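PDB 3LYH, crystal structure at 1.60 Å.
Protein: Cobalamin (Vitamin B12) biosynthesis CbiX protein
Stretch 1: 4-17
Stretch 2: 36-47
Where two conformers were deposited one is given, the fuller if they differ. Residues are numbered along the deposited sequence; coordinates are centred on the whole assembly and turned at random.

Stretch 1, residues 4-17: QPHQIILLAHGSSD
Stretch 2 (36-47) ENAAIAYMELAE

Two parallel strands, residues 38-42 and a neighbour ending at Ala12, lie side by side with axes 4.5 Å apart at closest approach and N-to-C directions 31° apart. Register pairs Ile8 with Ala38 through Ala12 with Tyr42; Ile8 CA lies 4.5 Å from Ala38 CA, and Ile9 CA 5.1 Å from Ala39 CA.

Before the strand, Pro5 follows a cis peptide bond, and its CB lies 3.8 Å from Asn37 ND2. One water bridges the strand entrance, donating to His6 O (2.8 Å) and accepting from Asn37 ND2 (3.0 Å). Asn37 adopts a left-handed backbone (phi/psi 59/50), a conformation asparagine tolerates well.

From Ile8 the ladder is regular, because alternate residues of stretch 1 direct both N and O across the gap, while side chains alternate between faces. Ile8 (m, m) shares one face with Leu10, Ala12, Ala38, Ile40 (t, t) and Tyr42 (m); its N donates to Asn37 O (2.8 Å), and Ala39 N to Ile8 O (3.0 Å). Ile9 (m, t) lies on the other face with Leu11, Ala39 and Ala41; small Ala41 lets Ile9 CG2 approach its CB to 3.6 Å. Leu10 (m, t) N donates to Ala39 O and Ala41 N to Leu10 O, both 2.8 Å. Leu11 (t, p) CD2 meets CE of selenomethionine Met43 at 4.1 Å. Ala12 N to Ala41 O and Met43 N to Ala12 O follow at 2.9 Å, and Ala12 CB packs 3.9 Å from Tyr42 CD1.

Beyond the strand, His13 (m, chi2 -48°) donates from ND1 to Glu44 OE2 (2.7 Å), near the ring plane, while Met43 SE sits obliquely, 3.6 Å from His13 CE1. Gly14 N also donates to Glu44 OE2 (3.1 Å). Glycine suits this crowded spot: its CA lies 3.0 Å from Glu44 O, and a CB would clash with that oxygen. Finally, Ser15 OG (chi1 t) accepts from Asp17 N (2.9 Å), and Asp17 caps the following helix.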

# COMPACT_ATOMS: atom_id res chain seq x y z
N GLN B 4 9.73 -6.56 -25.32
CA GLN B 4 9.60 -7.27 -26.62
C GLN B 4 9.70 -8.80 -26.46
O GLN B 4 10.76 -9.39 -26.75
CB GLN B 4 10.65 -6.75 -27.62
N PRO B 5 8.64 -9.45 -25.91
CA PRO B 5 7.55 -8.95 -25.03
C PRO B 5 7.98 -9.09 -23.57
O PRO B 5 8.62 -10.09 -23.21
CB PRO B 5 6.39 -9.91 -25.31
CG PRO B 5 7.05 -11.20 -25.63
CD PRO B 5 8.38 -10.85 -26.33
N HIS B 6 7.62 -8.10 -22.76
CA HIS B 6 8.13 -7.97 -21.41
C HIS B 6 7.00 -8.17 -20.42
O HIS B 6 5.98 -7.43 -20.41
CB HIS B 6 8.74 -6.60 -21.24
CG HIS B 6 9.65 -6.50 -20.06
ND1 HIS B 6 11.02 -6.64 -20.18
CD2 HIS B 6 9.39 -6.31 -18.75
CE1 HIS B 6 11.56 -6.53 -18.98
NE2 HIS B 6 10.59 -6.31 -18.10
N GLN B 7 7.15 -9.19 -19.58
CA GLN B 7 6.09 -9.56 -18.64
C GLN B 7 6.25 -8.75 -17.39
O GLN B 7 7.32 -8.72 -16.83
CB GLN B 7 6.18 -11.04 -18.27
CG GLN B 7 5.16 -11.51 -17.21
CD GLN B 7 3.72 -11.68 -17.73
OE1 GLN B 7 2.74 -11.38 -17.00
NE2 GLN B 7 3.59 -12.20 -18.94
N ILE B 8 5.18 -8.09 -16.96
CA ILE B 8 5.13 -7.46 -15.65
C ILE B 8 4.47 -8.44 -14.68
O ILE B 8 3.43 -9.01 -14.95
CB ILE B 8 4.30 -6.17 -15.69
CG1 ILE B 8 5.02 -5.08 -16.50
CG2 ILE B 8 3.94 -5.68 -14.27
CD1 ILE B 8 6.18 -4.40 -15.68
N ILE B 9 5.11 -8.63 -13.53
CA ILE B 9 4.56 -9.37 -12.41
C ILE B 9 4.37 -8.39 -11.27
O ILE B 9 5.36 -7.84 -10.75
CB ILE B 9 5.46 -10.54 -11.97
CG1 ILE B 9 5.67 -11.46 -13.15
CG2 ILE B 9 4.78 -11.34 -10.84
CD1 ILE B 9 6.63 -12.65 -12.90
N LEU B 10 3.12 -8.18 -10.88
CA LEU B 10 2.78 -7.38 -9.69
C LEU B 10 2.85 -8.32 -8.52
O LEU B 10 2.09 -9.28 -8.49
CB LEU B 10 1.41 -6.73 -9.78
CG LEU B 10 1.18 -5.82 -10.97
CD1 LEU B 10 -0.23 -5.20 -11.00
CD2 LEU B 10 2.22 -4.77 -11.08
N LEU B 11 3.76 -8.06 -7.58
CA LEU B 11 4.05 -9.02 -6.51
C LEU B 11 3.50 -8.56 -5.19
O LEU B 11 3.90 -7.53 -4.69
CB LEU B 11 5.54 -9.32 -6.37
CG LEU B 11 5.91 -10.45 -5.40
CD1 LEU B 11 5.40 -11.74 -5.91
CD2 LEU B 11 7.45 -10.50 -5.20
N ALA B 12 2.59 -9.40 -4.63
CA ALA B 12 1.96 -9.11 -3.30
C ALA B 12 2.36 -10.18 -2.26
O ALA B 12 2.75 -11.27 -2.65
CB ALA B 12 0.39 -9.08 -3.46
N HIS B 13 2.26 -9.92 -0.95
CA HIS B 13 2.09 -11.06 0.02
C HIS B 13 0.75 -11.72 -0.14
O HIS B 13 -0.26 -11.02 -0.30
CB HIS B 13 2.13 -10.57 1.48
CG HIS B 13 3.49 -10.46 2.04
ND1 HIS B 13 4.43 -11.47 1.92
CD2 HIS B 13 4.10 -9.46 2.74
CE1 HIS B 13 5.56 -11.08 2.49
NE2 HIS B 13 5.38 -9.87 2.99
N GLY B 14 0.71 -13.04 -0.01
CA GLY B 14 -0.54 -13.80 -0.03
C GLY B 14 -1.06 -14.05 1.38
O GLY B 14 -0.43 -13.69 2.37
N SER B 15 -2.19 -14.72 1.44
CA SER B 15 -2.85 -14.95 2.70
C SER B 15 -3.90 -15.96 2.38
O SER B 15 -4.34 -16.06 1.22
CB SER B 15 -3.47 -13.65 3.22
OG SER B 15 -4.14 -13.86 4.46
N SER B 16 -4.30 -16.71 3.39
CA SER B 16 -5.53 -17.47 3.29
C SER B 16 -6.75 -16.56 3.45
O SER B 16 -7.86 -16.99 3.18
CB SER B 16 -5.55 -18.60 4.33
OG SER B 16 -5.45 -18.04 5.62
N ASP B 17 -6.57 -15.29 3.87
CA ASP B 17 -7.70 -14.37 4.06
C ASP B 17 -8.22 -13.92 2.70
O ASP B 17 -7.51 -13.33 1.92
CB ASP B 17 -7.29 -13.18 4.92
CG ASP B 17 -8.46 -12.29 5.27
OD1 ASP B 17 -9.31 -12.72 6.11
OD2 ASP B 17 -8.56 -11.17 4.72
N GLU B 36 -0.79 -5.47 -21.93
CA GLU B 36 -0.48 -6.84 -22.25
C GLU B 36 0.59 -7.41 -21.33
O GLU B 36 1.45 -6.69 -20.81
CB GLU B 36 -0.07 -6.97 -23.71
CG GLU B 36 -1.14 -6.54 -24.71
CD GLU B 36 -2.42 -7.33 -24.56
OE1 GLU B 36 -2.35 -8.58 -24.43
OE2 GLU B 36 -3.51 -6.74 -24.57
N ASN B 37 0.50 -8.72 -21.08
CA ASN B 37 1.58 -9.45 -20.38
C ASN B 37 1.84 -8.88 -18.98
O ASN B 37 2.99 -8.54 -18.63
CB ASN B 37 2.86 -9.47 -21.19
CG ASN B 37 2.61 -9.96 -22.62
OD1 ASN B 37 2.01 -11.01 -22.81
ND2 ASN B 37 3.04 -9.16 -23.62
N ALA B 38 0.75 -8.73 -18.23
CA ALA B 38 0.84 -8.28 -16.84
C ALA B 38 -0.03 -9.19 -15.96
O ALA B 38 -1.12 -9.56 -16.36
CB ALA B 38 0.48 -6.75 -16.72
N ALA B 39 0.50 -9.58 -14.79
CA ALA B 39 -0.20 -10.53 -13.92
C ALA B 39 0.15 -10.26 -12.47
O ALA B 39 1.26 -9.76 -12.18
CB ALA B 39 0.16 -11.95 -14.28
N ILE B 40 -0.77 -10.56 -11.58
CA ILE B 40 -0.44 -10.53 -10.14
C ILE B 40 0.09 -11.91 -9.73
O ILE B 40 -0.33 -12.94 -10.29
CB ILE B 40 -1.66 -10.18 -9.22
CG1 ILE B 40 -1.20 -9.92 -7.80
CG2 ILE B 40 -2.80 -11.26 -9.31
CD1 ILE B 40 -2.21 -9.25 -6.91
N ALA B 41 1.05 -11.90 -8.81
CA ALA B 41 1.54 -13.12 -8.19
C ALA B 41 1.73 -12.84 -6.70
O ALA B 41 1.90 -11.68 -6.27
CB ALA B 41 2.85 -13.62 -8.83
N TYR B 42 1.68 -13.92 -5.92
CA TYR B 42 1.80 -13.86 -4.49
C TYR B 42 3.08 -14.59 -4.03
O TYR B 42 3.39 -15.68 -4.48
CB TYR B 42 0.59 -14.53 -3.84
CG TYR B 42 -0.71 -13.81 -4.14
CD1 TYR B 42 -1.03 -12.67 -3.44
CD2 TYR B 42 -1.61 -14.30 -5.08
CE1 TYR B 42 -2.23 -12.00 -3.70
CE2 TYR B 42 -2.82 -13.64 -5.35
CZ TYR B 42 -3.10 -12.50 -4.64
OH TYR B 42 -4.27 -11.82 -4.86
N MSE B 43 3.79 -13.94 -3.13
CA MSE B 43 5.05 -14.45 -2.57
C MSE B 43 4.84 -15.80 -1.85
O MSE B 43 5.68 -16.67 -1.92
CB MSE B 43 5.63 -13.38 -1.63
CG MSE B 43 7.13 -13.50 -1.24
SE MSE B 43 7.71 -11.92 -0.27
CE MSE B 43 6.52 -10.86 -1.24
N GLU B 44 3.69 -15.94 -1.18
CA GLU B 44 3.34 -17.18 -0.50
C GLU B 44 1.86 -17.28 -0.22
O GLU B 44 1.13 -16.32 -0.37
CB GLU B 44 4.05 -17.23 0.85
CG GLU B 44 3.58 -16.18 1.85
CD GLU B 44 4.18 -14.85 1.57
OE1 GLU B 44 5.41 -14.80 1.62
OE2 GLU B 44 3.44 -13.87 1.27
N LEU B 45 1.44 -18.45 0.28
CA LEU B 45 0.09 -18.73 0.82
C LEU B 45 -1.12 -18.63 -0.13
O LEU B 45 -2.24 -19.03 0.24
CB LEU B 45 -0.18 -17.89 2.06
CG LEU B 45 0.82 -18.01 3.21
CD1 LEU B 45 0.57 -16.90 4.24
CD2 LEU B 45 0.78 -19.38 3.85
N ALA B 46 -0.94 -18.07 -1.32
CA ALA B 46 -2.02 -17.96 -2.29
C ALA B 46 -1.47 -18.23 -3.68
O ALA B 46 -0.27 -18.04 -3.92
CB ALA B 46 -2.68 -16.56 -2.23
N GLU B 47 -2.34 -18.66 -4.59
CA GLU B 47 -1.95 -18.85 -5.99
C GLU B 47 -2.52 -17.68 -6.80
O GLU B 47 -3.55 -17.10 -6.44
CB GLU B 47 -2.37 -20.22 -6.58
CG GLU B 47 -1.47 -21.47 -6.22
CD GLU B 47 0.01 -21.48 -6.77
OE1 GLU B 47 0.28 -21.29 -8.01
OE2 GLU B 47 0.92 -21.77 -5.94
O HOH W 1 4.66 -6.76 -22.84
O HOH W 2 3.85 -5.72 -19.88